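Local coordinates for enoyl-CoA hydratase (Mycolicibacterium smegmatis, PDB 7MCM), which probably catalyses the reversible hydration of (2E)-enoyl-CoA to (3S)-3-hydroxyacyl-CoA, a step of fatty acid metabolism, at residues Arg15-Thr20 against Thr50-Val55; Asp34-Phe39 against Ile95-Arg100; Ala116-Gly121 against Ala140-Gln145; Leu124-Asp129 against Trp156-Ala161; Ala133-Phe138 against Asn189-Asp194. All blocks are in the same frame, centred on the assembly; numbering follows the deposited sequence. Where two conformers were deposited one is given.

Contact 1 of 5, residues Arg15-Thr20 against Thr50-Val55; sequences RVQTWT and TDISVV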
# COMPACT_ATOMS: atom_id res chain seq x y z
N ARG B 15 -25.25 -21.51 17.74
CA ARG B 15 -24.60 -20.64 16.76
C ARG B 15 -23.15 -21.03 16.50
O ARG B 15 -22.43 -20.29 15.82
CB ARG B 15 -24.68 -19.19 17.21
CG ARG B 15 -26.05 -18.82 17.74
CD ARG B 15 -26.21 -17.34 17.94
NE ARG B 15 -26.77 -16.74 16.73
CZ ARG B 15 -27.99 -16.25 16.63
NH1 ARG B 15 -28.81 -16.23 17.67
NH2 ARG B 15 -28.41 -15.79 15.45
N VAL B 16 -22.71 -22.17 17.01
CA VAL B 16 -21.33 -22.61 16.86
C VAL B 16 -21.31 -23.87 16.01
O VAL B 16 -21.97 -24.86 16.35
CB VAL B 16 -20.67 -22.87 18.23
CG1 VAL B 16 -19.21 -23.31 18.05
CG2 VAL B 16 -20.76 -21.62 19.09
N GLN B 17 -20.54 -23.85 14.93
CA GLN B 17 -20.29 -25.04 14.13
C GLN B 17 -18.89 -25.55 14.43
O GLN B 17 -17.95 -24.77 14.59
CB GLN B 17 -20.39 -24.76 12.63
CG GLN B 17 -21.77 -24.82 12.05
CD GLN B 17 -21.76 -24.71 10.54
OE1 GLN B 17 -20.72 -24.44 9.94
NE2 GLN B 17 -22.92 -24.90 9.92
N THR B 18 -18.75 -26.87 14.49
CA THR B 18 -17.43 -27.48 14.57
C THR B 18 -17.14 -28.19 13.26
O THR B 18 -17.97 -28.96 12.77
CB THR B 18 -17.34 -28.45 15.75
OG1 THR B 18 -17.67 -27.75 16.95
CG2 THR B 18 -15.92 -28.98 15.88
N TRP B 19 -15.98 -27.88 12.68
CA TRP B 19 -15.48 -28.54 11.49
C TRP B 19 -14.32 -29.43 11.92
O TRP B 19 -13.33 -28.94 12.46
CB TRP B 19 -14.99 -27.53 10.45
CG TRP B 19 -16.02 -26.53 10.00
CD1 TRP B 19 -17.34 -26.49 10.33
CD2 TRP B 19 -15.79 -25.42 9.12
NE1 TRP B 19 -17.95 -25.43 9.70
CE2 TRP B 19 -17.02 -24.76 8.96
CE3 TRP B 19 -14.65 -24.93 8.46
CZ2 TRP B 19 -17.15 -23.63 8.15
CZ3 TRP B 19 -14.79 -23.81 7.66
CH2 TRP B 19 -16.02 -23.17 7.52
N THR B 20 -14.45 -30.74 11.69
CA THR B 20 -13.43 -31.70 12.09
C THR B 20 -12.80 -32.27 10.82
O THR B 20 -13.46 -32.96 10.04
CB THR B 20 -14.00 -32.81 12.96
OG1 THR B 20 -14.70 -32.25 14.07
CG2 THR B 20 -12.88 -33.67 13.49
N THR B 50 -27.02 -17.18 8.39
CA THR B 50 -26.81 -16.07 9.31
C THR B 50 -27.02 -16.46 10.77
O THR B 50 -26.66 -15.67 11.66
CB THR B 50 -27.72 -14.91 8.93
OG1 THR B 50 -29.09 -15.31 9.01
CG2 THR B 50 -27.39 -14.43 7.52
N ASP B 51 -27.55 -17.64 11.06
CA ASP B 51 -27.62 -18.09 12.44
C ASP B 51 -26.23 -18.46 12.98
O ASP B 51 -26.02 -18.41 14.20
CB ASP B 51 -28.57 -19.29 12.55
CG ASP B 51 -30.03 -18.93 12.23
OD1 ASP B 51 -30.46 -17.77 12.45
OD2 ASP B 51 -30.74 -19.83 11.73
N ILE B 52 -25.29 -18.83 12.12
CA ILE B 52 -23.95 -19.24 12.54
C ILE B 52 -23.09 -18.02 12.85
O ILE B 52 -23.03 -17.06 12.07
CB ILE B 52 -23.28 -20.11 11.46
CG1 ILE B 52 -24.17 -21.30 11.09
CG2 ILE B 52 -21.89 -20.58 11.93
CD1 ILE B 52 -24.41 -22.25 12.22
N SER B 53 -22.38 -18.06 13.98
CA SER B 53 -21.55 -16.95 14.42
C SER B 53 -20.09 -17.31 14.68
O SER B 53 -19.26 -16.41 14.73
CB SER B 53 -22.12 -16.32 15.70
OG SER B 53 -23.26 -15.53 15.41
N VAL B 54 -19.77 -18.59 14.91
CA VAL B 54 -18.41 -19.02 15.23
C VAL B 54 -18.20 -20.40 14.62
O VAL B 54 -19.12 -21.23 14.63
CB VAL B 54 -18.15 -19.08 16.75
CG1 VAL B 54 -16.67 -19.30 17.03
CG2 VAL B 54 -18.64 -17.84 17.45
N VAL B 55 -16.99 -20.64 14.11
CA VAL B 55 -16.54 -21.97 13.68
C VAL B 55 -15.37 -22.37 14.56
O VAL B 55 -14.47 -21.56 14.80
CB VAL B 55 -16.14 -22.00 12.18
CG1 VAL B 55 -15.34 -23.27 11.83
CG2 VAL B 55 -17.36 -21.91 11.30

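Contact 2 of 5, residues Asp34-Phe39 against Ile95-Arg100; sequences DFIDAF and IQRVPR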
# COMPACT_ATOMS: atom_id res chain seq x y z
N ASP B 34 -10.57 -33.49 -2.55
CA ASP B 34 -11.82 -33.71 -1.81
C ASP B 34 -11.92 -32.79 -0.60
O ASP B 34 -12.96 -32.17 -0.37
CB ASP B 34 -11.94 -35.16 -1.37
CG ASP B 34 -12.34 -36.07 -2.50
OD1 ASP B 34 -12.93 -35.56 -3.49
OD2 ASP B 34 -12.05 -37.27 -2.41
N PHE B 35 -10.86 -32.71 0.20
CA PHE B 35 -10.91 -31.83 1.36
C PHE B 35 -11.09 -30.37 0.94
O PHE B 35 -11.89 -29.64 1.54
CB PHE B 35 -9.66 -31.96 2.22
CG PHE B 35 -9.66 -31.02 3.39
CD1 PHE B 35 -9.17 -29.73 3.27
CD2 PHE B 35 -10.24 -31.41 4.59
CE1 PHE B 35 -9.24 -28.86 4.34
CE2 PHE B 35 -10.30 -30.54 5.67
CZ PHE B 35 -9.79 -29.26 5.54
N ILE B 36 -10.32 -29.93 -0.06
CA ILE B 36 -10.38 -28.54 -0.48
C ILE B 36 -11.80 -28.18 -0.91
O ILE B 36 -12.34 -27.15 -0.50
CB ILE B 36 -9.35 -28.27 -1.59
CG1 ILE B 36 -7.93 -28.52 -1.05
CG2 ILE B 36 -9.49 -26.84 -2.11
CD1 ILE B 36 -6.81 -28.48 -2.10
N ASP B 37 -12.44 -29.06 -1.69
CA ASP B 37 -13.82 -28.84 -2.11
C ASP B 37 -14.76 -28.72 -0.91
O ASP B 37 -15.65 -27.87 -0.89
CB ASP B 37 -14.28 -29.97 -3.03
CG ASP B 37 -13.61 -29.94 -4.39
OD1 ASP B 37 -13.07 -28.88 -4.77
OD2 ASP B 37 -13.63 -30.98 -5.07
N ALA B 38 -14.60 -29.59 0.09
CA ALA B 38 -15.45 -29.55 1.28
C ALA B 38 -15.22 -28.28 2.09
O ALA B 38 -16.16 -27.72 2.67
CB ALA B 38 -15.19 -30.78 2.14
N PHE B 39 -13.97 -27.83 2.16
CA PHE B 39 -13.66 -26.61 2.90
C PHE B 39 -14.29 -25.40 2.21
O PHE B 39 -14.91 -24.56 2.87
CB PHE B 39 -12.14 -26.47 3.04
CG PHE B 39 -11.71 -25.45 4.06
CD1 PHE B 39 -11.68 -25.79 5.41
CD2 PHE B 39 -11.33 -24.19 3.68
CE1 PHE B 39 -11.28 -24.86 6.37
CE2 PHE B 39 -10.94 -23.24 4.63
CZ PHE B 39 -10.91 -23.58 5.98
N ILE B 95 -3.52 -25.66 -3.66
CA ILE B 95 -3.28 -25.48 -2.23
C ILE B 95 -3.61 -24.08 -1.75
O ILE B 95 -3.65 -23.85 -0.54
CB ILE B 95 -1.81 -25.76 -1.84
N GLN B 96 -3.87 -23.14 -2.66
CA GLN B 96 -4.18 -21.77 -2.27
C GLN B 96 -5.68 -21.50 -2.17
O GLN B 96 -6.06 -20.42 -1.73
CB GLN B 96 -3.52 -20.80 -3.26
CG GLN B 96 -2.00 -20.80 -3.15
CD GLN B 96 -1.33 -19.76 -4.03
OE1 GLN B 96 -1.98 -19.09 -4.84
NE2 GLN B 96 -0.01 -19.62 -3.87
N ARG B 97 -6.52 -22.48 -2.52
CA ARG B 97 -7.96 -22.32 -2.37
C ARG B 97 -8.35 -22.23 -0.89
O ARG B 97 -9.28 -21.49 -0.54
CB ARG B 97 -8.69 -23.48 -3.05
CG ARG B 97 -8.69 -23.38 -4.56
CD ARG B 97 -9.30 -24.62 -5.20
NE ARG B 97 -10.67 -24.86 -4.75
CZ ARG B 97 -11.34 -25.98 -4.99
NH1 ARG B 97 -10.79 -26.98 -5.67
NH2 ARG B 97 -12.59 -26.09 -4.56
N VAL B 98 -7.68 -22.99 -0.02
CA VAL B 98 -7.99 -22.93 1.41
C VAL B 98 -7.72 -21.56 2.01
O VAL B 98 -8.61 -21.01 2.68
CB VAL B 98 -7.25 -24.06 2.16
CG1 VAL B 98 -7.17 -23.75 3.66
CG2 VAL B 98 -7.92 -25.38 1.91
N PRO B 99 -6.54 -20.93 1.81
CA PRO B 99 -6.37 -19.56 2.32
C PRO B 99 -7.40 -18.60 1.78
O PRO B 99 -7.91 -17.76 2.52
CB PRO B 99 -4.96 -19.19 1.83
CG PRO B 99 -4.30 -20.46 1.55
CD PRO B 99 -5.32 -21.44 1.17
N ARG B 100 -7.73 -18.71 0.49
CA ARG B 100 -8.70 -17.80 -0.10
C ARG B 100 -10.08 -18.04 0.48
O ARG B 100 -10.86 -17.09 0.63
CB ARG B 100 -8.71 -17.95 -1.62
CG ARG B 100 -7.40 -17.53 -2.27
CD ARG B 100 -7.53 -17.40 -3.78
NE ARG B 100 -6.24 -17.10 -4.39
CZ ARG B 100 -5.70 -15.89 -4.44
NH1 ARG B 100 -6.30 -14.84 -3.90
NH2 ARG B 100 -4.51 -15.74 -5.02

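Contact 3 of 5, residues Ala116-Gly121 against Ala140-Gln145; sequences AAIGAG and AESFVQ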
# COMPACT_ATOMS: atom_id res chain seq x y z
N ALA B 116 -0.31 -32.72 16.06
CA ALA B 116 0.61 -32.22 15.06
C ALA B 116 -0.09 -31.34 14.03
O ALA B 116 -1.11 -31.72 13.45
CB ALA B 116 1.30 -33.39 14.36
N ALA B 117 0.47 -30.16 13.80
CA ALA B 117 0.07 -29.25 12.73
C ALA B 117 1.35 -28.97 11.94
O ALA B 117 2.19 -28.17 12.36
CB ALA B 117 -0.54 -27.97 13.29
N ILE B 118 1.49 -29.64 10.80
CA ILE B 118 2.75 -29.71 10.05
C ILE B 118 2.50 -29.18 8.65
O ILE B 118 1.51 -29.55 8.01
CB ILE B 118 3.26 -31.17 9.97
CG1 ILE B 118 3.44 -31.74 11.37
CG2 ILE B 118 4.58 -31.26 9.16
CD1 ILE B 118 3.80 -33.25 11.38
N GLY B 119 3.43 -28.39 8.14
CA GLY B 119 3.33 -27.98 6.75
C GLY B 119 2.07 -27.18 6.50
O GLY B 119 1.80 -26.18 7.17
N ALA B 120 1.29 -27.62 5.51
CA ALA B 120 0.03 -26.95 5.22
C ALA B 120 -0.88 -26.91 6.45
O ALA B 120 -1.65 -25.96 6.61
CB ALA B 120 -0.67 -27.65 4.05
N GLY B 121 -0.79 -27.92 7.32
CA GLY B 121 -1.60 -27.92 8.53
C GLY B 121 -1.18 -26.84 9.51
O GLY B 121 -2.02 -26.22 10.17
N ALA B 140 5.00 -27.07 12.94
CA ALA B 140 6.23 -27.13 12.16
C ALA B 140 5.96 -26.54 10.79
O ALA B 140 5.13 -27.06 10.04
CB ALA B 140 6.77 -28.56 12.04
N GLU B 141 6.65 -25.44 10.50
CA GLU B 141 6.74 -24.87 9.16
C GLU B 141 7.82 -25.66 8.41
O GLU B 141 8.92 -25.17 8.15
CB GLU B 141 7.06 -23.38 9.26
CG GLU B 141 6.82 -22.57 8.00
CD GLU B 141 5.33 -22.32 7.75
OE1 GLU B 141 4.57 -23.29 7.70
OE2 GLU B 141 4.94 -21.15 7.57
N SER B 142 7.49 -26.91 8.10
CA SER B 142 8.50 -27.92 7.75
C SER B 142 9.01 -27.82 6.32
O SER B 142 9.96 -28.54 5.97
CB SER B 142 7.92 -29.31 7.97
OG SER B 142 6.76 -29.49 7.18
N PHE B 143 8.43 -26.94 5.49
CA PHE B 143 8.67 -26.97 4.05
C PHE B 143 10.15 -26.94 3.70
O PHE B 143 10.62 -27.72 2.85
CB PHE B 143 7.97 -25.77 3.40
CG PHE B 143 6.48 -25.78 3.57
CD1 PHE B 143 5.67 -26.45 2.66
CD2 PHE B 143 5.89 -25.14 4.65
CE1 PHE B 143 4.28 -26.46 2.82
CE2 PHE B 143 4.51 -25.15 4.82
CZ PHE B 143 3.71 -25.80 3.91
N VAL B 144 10.91 -26.05 4.34
CA VAL B 144 12.32 -25.84 3.98
C VAL B 144 13.14 -27.11 4.13
O VAL B 144 14.14 -27.31 3.42
CB VAL B 144 12.89 -24.69 4.83
CG1 VAL B 144 13.03 -25.11 6.30
CG2 VAL B 144 14.23 -24.22 4.26
N GLN B 145 12.76 -27.99 5.07
CA GLN B 145 13.51 -29.23 5.28
C GLN B 145 13.37 -30.20 4.12
O GLN B 145 14.16 -31.14 4.01
CB GLN B 145 13.06 -29.91 6.58
CG GLN B 145 13.18 -28.98 7.81
CD GLN B 145 13.25 -29.75 9.11
OE1 GLN B 145 12.99 -30.95 9.15
NE2 GLN B 145 13.63 -29.05 10.19

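Contact 4 of 5, residues Leu124-Asp129 against Trp156-Ala161; sequences LAVMCD and WFLPRA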
# COMPACT_ATOMS: atom_id res chain seq x y z
N LEU B 124 -2.62 -23.60 8.02
CA LEU B 124 -4.06 -23.52 8.23
C LEU B 124 -4.38 -22.99 9.63
O LEU B 124 -5.20 -22.08 9.78
CB LEU B 124 -4.70 -24.89 8.01
CG LEU B 124 -6.20 -25.02 8.31
CD1 LEU B 124 -7.01 -24.11 7.43
CD2 LEU B 124 -6.65 -26.46 8.17
N ALA B 125 -3.75 -23.56 10.67
CA ALA B 125 -4.01 -23.07 12.02
C ALA B 125 -3.69 -21.59 12.14
O ALA B 125 -4.46 -20.81 12.72
CB ALA B 125 -3.19 -23.86 13.03
N VAL B 126 -2.58 -21.17 11.53
CA VAL B 126 -2.13 -19.79 11.59
C VAL B 126 -3.05 -18.86 10.80
O VAL B 126 -3.12 -17.66 11.08
CB VAL B 126 -0.68 -19.78 11.08
CG1 VAL B 126 -0.16 -18.42 11.04
CG2 VAL B 126 0.20 -20.64 11.99
N MET B 127 -3.77 -19.38 9.82
CA MET B 127 -4.73 -18.57 9.07
C MET B 127 -6.04 -18.34 9.82
O MET B 127 -6.84 -17.51 9.39
CB MET B 127 -5.06 -19.24 7.74
CG MET B 127 -3.94 -19.27 6.74
SD MET B 127 -4.38 -20.43 5.41
CE MET B 127 -2.75 -20.61 4.68
N CYS B 128 -6.30 -19.12 10.87
CA CYS B 128 -7.49 -18.94 11.69
C CYS B 128 -7.35 -17.70 12.57
O CYS B 128 -6.25 -17.15 12.75
CB CYS B 128 -7.74 -20.19 12.52
SG CYS B 128 -8.15 -21.66 11.50
N ASP B 129 -8.48 -17.23 13.12
CA ASP B 129 -8.47 -15.97 13.86
C ASP B 129 -7.84 -16.11 15.24
O ASP B 129 -7.14 -15.20 15.70
CB ASP B 129 -9.89 -15.40 13.98
CG ASP B 129 -10.52 -15.14 12.62
OD1 ASP B 129 -9.93 -14.38 11.83
OD2 ASP B 129 -11.58 -15.72 12.33
N TRP B 156 2.93 -15.19 4.88
CA TRP B 156 2.23 -13.94 5.16
C TRP B 156 1.59 -13.95 6.54
O TRP B 156 1.68 -12.96 7.28
CB TRP B 156 1.20 -13.67 4.06
CG TRP B 156 0.61 -12.28 4.05
CD1 TRP B 156 1.09 -11.18 3.39
CD2 TRP B 156 -0.61 -11.87 4.68
NE1 TRP B 156 0.26 -10.11 3.60
CE2 TRP B 156 -0.79 -10.50 4.39
CE3 TRP B 156 -1.55 -12.51 5.48
CZ2 TRP B 156 -1.89 -9.77 4.87
CZ3 TRP B 156 -2.64 -11.78 5.96
CH2 TRP B 156 -2.80 -10.43 5.65
N PHE B 157 0.99 -15.08 6.93
CA PHE B 157 0.25 -15.16 8.19
C PHE B 157 1.16 -15.39 9.39
O PHE B 157 0.88 -14.87 10.48
CB PHE B 157 -0.79 -16.28 8.10
CG PHE B 157 -1.89 -16.00 7.12
CD1 PHE B 157 -3.00 -15.25 7.51
CD2 PHE B 157 -1.85 -16.49 5.83
CE1 PHE B 157 -4.02 -14.99 6.62
CE2 PHE B 157 -2.88 -16.22 4.94
CZ PHE B 157 -3.95 -15.47 5.34
N LEU B 158 2.24 -16.16 9.24
CA LEU B 158 3.02 -16.53 10.42
C LEU B 158 3.65 -15.33 11.12
O LEU B 158 3.58 -15.28 12.36
CB LEU B 158 4.07 -17.59 10.03
CG LEU B 158 4.84 -18.21 11.20
CD1 LEU B 158 3.90 -18.88 12.22
CD2 LEU B 158 5.86 -19.25 10.70
N PRO B 159 4.25 -14.36 10.43
CA PRO B 159 4.80 -13.21 11.17
C PRO B 159 3.74 -12.44 11.91
O PRO B 159 4.02 -11.85 12.96
CB PRO B 159 5.45 -12.35 10.07
CG PRO B 159 5.61 -13.24 8.93
CD PRO B 159 4.50 -14.23 8.99
N ARG B 160 2.51 -12.42 11.39
CA ARG B 160 1.45 -11.71 12.09
C ARG B 160 0.95 -12.47 13.31
O ARG B 160 0.25 -11.88 14.13
CB ARG B 160 0.33 -11.40 11.10
CG ARG B 160 0.80 -10.38 10.06
CD ARG B 160 0.18 -10.57 8.70
NE ARG B 160 0.48 -9.44 7.83
CZ ARG B 160 1.50 -9.38 6.98
NH1 ARG B 160 2.31 -10.41 6.80
NH2 ARG B 160 1.71 -8.26 6.29
N ALA B 161 1.35 -13.73 13.48
CA ALA B 161 1.04 -14.49 14.68
C ALA B 161 2.15 -14.46 15.71
O ALA B 161 1.88 -14.42 16.91
CB ALA B 161 0.73 -15.96 14.33
O HOH W 1 -1.61 -14.98 11.72

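Contact 5 of 5, residues Ala133-Phe138 against Asn189-Asp194; sequences AAESAF and NEVLSD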
# COMPACT_ATOMS: atom_id res chain seq x y z
N ALA B 133 -4.45 -24.74 21.93
CA ALA B 133 -3.77 -26.00 21.65
C ALA B 133 -3.85 -26.96 22.82
O ALA B 133 -3.90 -26.55 23.98
CB ALA B 133 -2.29 -25.79 21.30
N ALA B 134 -3.87 -28.25 22.48
CA ALA B 134 -3.65 -29.33 23.44
C ALA B 134 -2.18 -29.43 23.80
O ALA B 134 -1.31 -29.05 23.01
CB ALA B 134 -4.12 -30.67 22.88
N GLU B 135 -1.90 -29.98 24.99
CA GLU B 135 -0.52 -30.14 25.43
C GLU B 135 0.28 -31.03 24.48
O GLU B 135 1.51 -30.90 24.42
CB GLU B 135 -0.48 -30.72 26.85
CG GLU B 135 -0.98 -29.73 27.92
CD GLU B 135 -0.91 -30.27 29.33
OE1 GLU B 135 -0.67 -31.49 29.51
OE2 GLU B 135 -1.10 -29.48 30.28
N SER B 136 -0.36 -31.90 23.72
CA SER B 136 0.36 -32.75 22.79
C SER B 136 0.48 -32.13 21.40
O SER B 136 1.10 -32.74 20.52
CB SER B 136 -0.31 -34.13 22.71
OG SER B 136 -1.61 -34.03 22.17
N ALA B 137 -0.04 -30.93 21.19
CA ALA B 137 0.09 -30.29 19.90
C ALA B 137 1.51 -29.79 19.68
O ALA B 137 2.26 -29.52 20.62
CB ALA B 137 -0.88 -29.12 19.78
N PHE B 138 1.87 -29.66 18.40
CA PHE B 138 3.09 -28.96 18.02
C PHE B 138 2.92 -28.45 16.60
O PHE B 138 2.03 -28.88 15.86
CB PHE B 138 4.34 -29.84 18.15
CG PHE B 138 4.36 -31.02 17.23
CD1 PHE B 138 4.89 -30.91 15.96
CD2 PHE B 138 3.88 -32.25 17.66
CE1 PHE B 138 4.94 -32.01 15.11
CE2 PHE B 138 3.92 -33.36 16.82
CZ PHE B 138 4.46 -33.24 15.55
N ASN B 189 -3.12 -18.94 22.23
CA ASN B 189 -3.57 -18.15 23.37
C ASN B 189 -3.67 -18.95 24.66
O ASN B 189 -3.60 -18.37 25.75
CB ASN B 189 -4.94 -17.53 23.09
CG ASN B 189 -4.88 -16.39 22.08
OD1 ASN B 189 -3.83 -16.09 21.53
ND2 ASN B 189 -6.04 -15.77 21.82
N GLU B 190 -3.87 -20.26 24.57
CA GLU B 190 -3.88 -21.08 25.77
C GLU B 190 -3.57 -22.52 25.39
O GLU B 190 -3.78 -22.95 24.25
CB GLU B 190 -5.21 -20.98 26.54
CG GLU B 190 -6.45 -21.24 25.73
CD GLU B 190 -7.75 -21.03 26.52
OE1 GLU B 190 -7.75 -21.18 27.76
OE2 GLU B 190 -8.79 -20.72 25.88
N VAL B 191 -3.01 -23.24 26.36
CA VAL B 191 -2.66 -24.65 26.20
C VAL B 191 -3.47 -25.43 27.22
O VAL B 191 -3.45 -25.10 28.42
CB VAL B 191 -1.15 -24.88 26.40
CG1 VAL B 191 -0.83 -26.38 26.41
CG2 VAL B 191 -0.36 -24.17 25.31
N LEU B 192 -4.18 -26.44 26.76
CA LEU B 192 -5.07 -27.23 27.60
C LEU B 192 -4.66 -28.69 27.55
O LEU B 192 -4.03 -29.14 26.59
CB LEU B 192 -6.52 -27.05 27.15
CG LEU B 192 -6.74 -25.53 27.17
CD1 LEU B 192 -7.13 -24.97 25.82
CD2 LEU B 192 -7.68 -25.12 28.26
N SER B 193 -5.02 -29.43 28.59
CA SER B 193 -4.87 -30.87 28.52
C SER B 193 -5.69 -31.40 27.35
O SER B 193 -6.65 -30.77 26.89
CB SER B 193 -5.31 -31.54 29.82
OG SER B 193 -6.73 -31.56 29.94
N ASP B 194 -5.30 -32.58 26.85
CA ASP B 194 -5.96 -33.13 25.67
C ASP B 194 -7.48 -33.23 25.88
O ASP B 194 -8.26 -32.93 24.96
CB ASP B 194 -5.34 -34.49 25.35
CG ASP B 194 -3.89 -34.37 24.82
OD1 ASP B 194 -3.29 -33.28 24.95
OD2 ASP B 194 -3.35 -35.36 24.29
O HOH W 2 -1.15 -26.64 30.19

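Contact 1 of 5, residues Arg15-Thr20 against Thr50-Val55
The carbonyl oxygen of Arg15 is gripped by two successive amides. Ser53 N donates to Arg15 O over 2.9 Å in an almost straight bond (172° at the hydrogen), and Val54 N shares the oxygen at 3.3 Å; both donors lie in the carbonyl plane. Beyond this fork the pairing becomes regular and parallel, Gln17 N donating to Val54 O at 3.0 Å, with Val16 beside Val54 and Gln17 beside Val55. At the solvent end the Arg15 chain bends at chi3 (92°), which directs NE to Asp51 O for a weak bond of 3.1 Å; the Asp51 carboxylate lies nearby but well out of the guanidinium plane, so no N-H points at it and any attraction is probably one of charge only. Strands 16-21 and 54-59 with helix 33-48 form a beta-alpha-beta unit of the crotonase fold, and the two faces of the strand pair are covered by different helices. Val16 and Val54 face helix 197-209, where both touch Ala205. On the other face Val55 meets the indole of Trp19: CG1 lies over the five-membered ring, 3.6 Å from its centroid, as a CH-pi contact, while CG2 reaches Trp19 CZ2 on the six-membered ring at 3.6 Å. The indole is fixed in rotation by NE1, which donates to Gln17 OE1 at 3.0 Å and 171°, with the acceptor in the ring plane. Ala42, Val43 and Ala46 of helix 33-48 pack on the same indole. The Ile52 and Gln17 side chains cross at about a right angle, Ile52 CD1 lying 3.7 Å from Gln17 CG.

Contact 2 of 5, residues Asp34-Phe39 against Ile95-Arg100
Ile36 lays its CG2 methyl over the centre of the Arg97 guanidinium, 3.4 Å above the plane, and the same methyl is 3.6 Å from Arg97 CB. The bend at chi3 (59°) turns Arg97 NE back toward the methyl, 3.5 Å from Ile36 CG2. The buried half of the contact is apolar: Val98 CG1 comes to 3.9 Å from Phe39 CE2, the two side chains crossing at about a right angle, while Val98 CG2 meets the edge of the Phe35 ring more loosely, 4.4 Å from CE1. Leu124 of helix 120-127 backs Val98 from outside the pair. The outer half, by contrast, is polar and borders solvent. Exposed Asp37 presents OD1 to Arg97 NH2 at 2.8 Å in a salt bridge, with a weaker bond of 3.1 Å from Arg97 NH1 to the same OD1; the carboxylate and guanidinium planes are turned 41° from each other. Arg97 NH2 also forms a salt bridge with Asp40, so two acids of helix 33-48 probably share its charge. The apolar and charged halves together join helix 33-48, the crossover helix of the first beta-alpha-beta unit, to helix 97-104, a helix-helix packing on one side of the central crotonase-fold sheet.

Contact 3 of 5, residues Ala116-Gly121 against Ala140-Gln145
Ile118 and Ala140 form the parallel bridge of the small second sheet of the crotonase fold, at the point where strand 116-118 gives way to helix 120-127. In this family the backbone amide at the start of that helix contributes to the oxyanion hole that polarises the thioester carbonyl, and the local sequence is consistent with such a role here. Two backbone bonds hold the bridge: Ala140 N donates to Ala117 O at 3.1 Å, and Gly119 N to Ala140 O at 2.9 Å. Gly119 then turns the chain with a positive phi (62°) and occupies the N-cap position, while Gly121 N returns to Ile118 O at 2.9 Å. Across from it the 140-145 chain turns as well, through an inverse gamma turn centred on Glu141, and this brings Ser142 and Phe143 up against the strand-helix junction. Ser142 OG stands between its own backbone N and carbonyl carbon (chi1 58°) and packs against the branch methyl of Ile118, with Ser142 OG to Ile118 CG2 at 3.4 Å. Pro150 packs on Phe143 from the following loop, and Val144 and Gln145 pack on Asn211 of the second subunit. The tip of the Phe143 ring reaches the peptide that opens the helix, its CZ lying 3.4 Å from Gly119 C and 3.4 Å from Ala120 N.

Contact 4 of 5, residues Leu124-Asp129 against Trp156-Ala161
Val126 and Met127, at the end of helix 120-127, draw close to Phe157 and Leu158 of helix 154-162, with 6.1 Å between the CA atoms of Met127 and Phe157; the second helix is kinked at Pro159, whose nitrogen makes no bond to the preceding turn. Val126 carries its CG1 anti to the backbone N (chi1 177°), which places this methyl against Phe157 CB at 3.7 Å and lets it reach Ala161 CB at 4.2 Å. The other methyl, Val126 CG2, meets Leu158 CD1 at 4.1 Å. Met127 crosses the Phe157 ring at about a right angle: its CG makes a CH-pi contact over one face, displaced toward the rim and 3.7 Å from the centroid, while SD stands farther off, obliquely. The opposite face of the ring carries Trp156 CE3, so Phe157 is held between methionine and indole. A water links the backbones, 3.1 Å from Val126 O and 2.8 Å from Phe157 O. Beyond the pair, Leu231 of the second subunit packs on Phe157, and Trp156 NE1 donates to Ala229 O of that subunit. Helix 120-127 and helix 154-162 of the crotonase fold are thus joined beside a subunit interface, in a helix-helix packing where a CH-pi contact is accompanied by a longer, oblique Met-aromatic one.

Contact 5 of 5, residues Ala133-Phe138 against Asn189-Asp194
Ala133 pairs with Val191 and Ala134 with Leu192, in parallel, where strand 191-192 runs along strand 130-134 at one edge of the chain's main crotonase-fold sheet. Ala133 uses both its polar backbone atoms: its N donates to Glu190 O at 3.0 Å, and its O accepts from Leu192 N at 2.8 Å. Ala134 follows with its CA 3.2 Å from Leu192 O, a CA-H...O contact, while its methyl points to the side where Leu197 of helix 197-209 packs. From Ala134 to Ala137 the chain makes a type I beta turn, closed by Ala137 N bonding to Ala134 O, and so leaves the sheet. Glu135, within the turn, keeps a weak bond from its N to Leu192 O; its side chain crosses Val191 at about a right angle, although it was deposited in two conformers, so the 3.7 Å between Glu135 CG and Val191 CG1 holds for one of them. Ser136 comes last, facing the carboxylate of Asp194 at the exposed end of the contact. Its N makes a weak, long bond of 3.5 Å to Asp194 OD1. Its hydroxyl stands between the backbone N and the carbonyl carbon (chi1 64°), with Ser136 OG 3.0 Å from Asp194 OD2.

From the N terminus, contact 1 closes the first loop, strand to strand through helix 33-48. Contact 2 opens inside that loop and crosses it, packing helix 33-48 on helix 97-104, beyond the unmodelled 70-92; Trp19 and Phe39 touch where the two meet. Contacts 3, 4 and 5 then open in turn at 116, 124 and 133 and close in the same order, so each crosses the others. Helix 120-127 serves contacts 3 and 4 and, through Leu124 and Met127, packs back on Val98 and Pro99 of contact 2. The chain of contact 5 leaves the main sheet and enters the small one at Phe138, which packs on Ala116 and Ile118 of contact 3. Contacts 1 and 5 both lie in the main sheet, about 22 Å apart between centres.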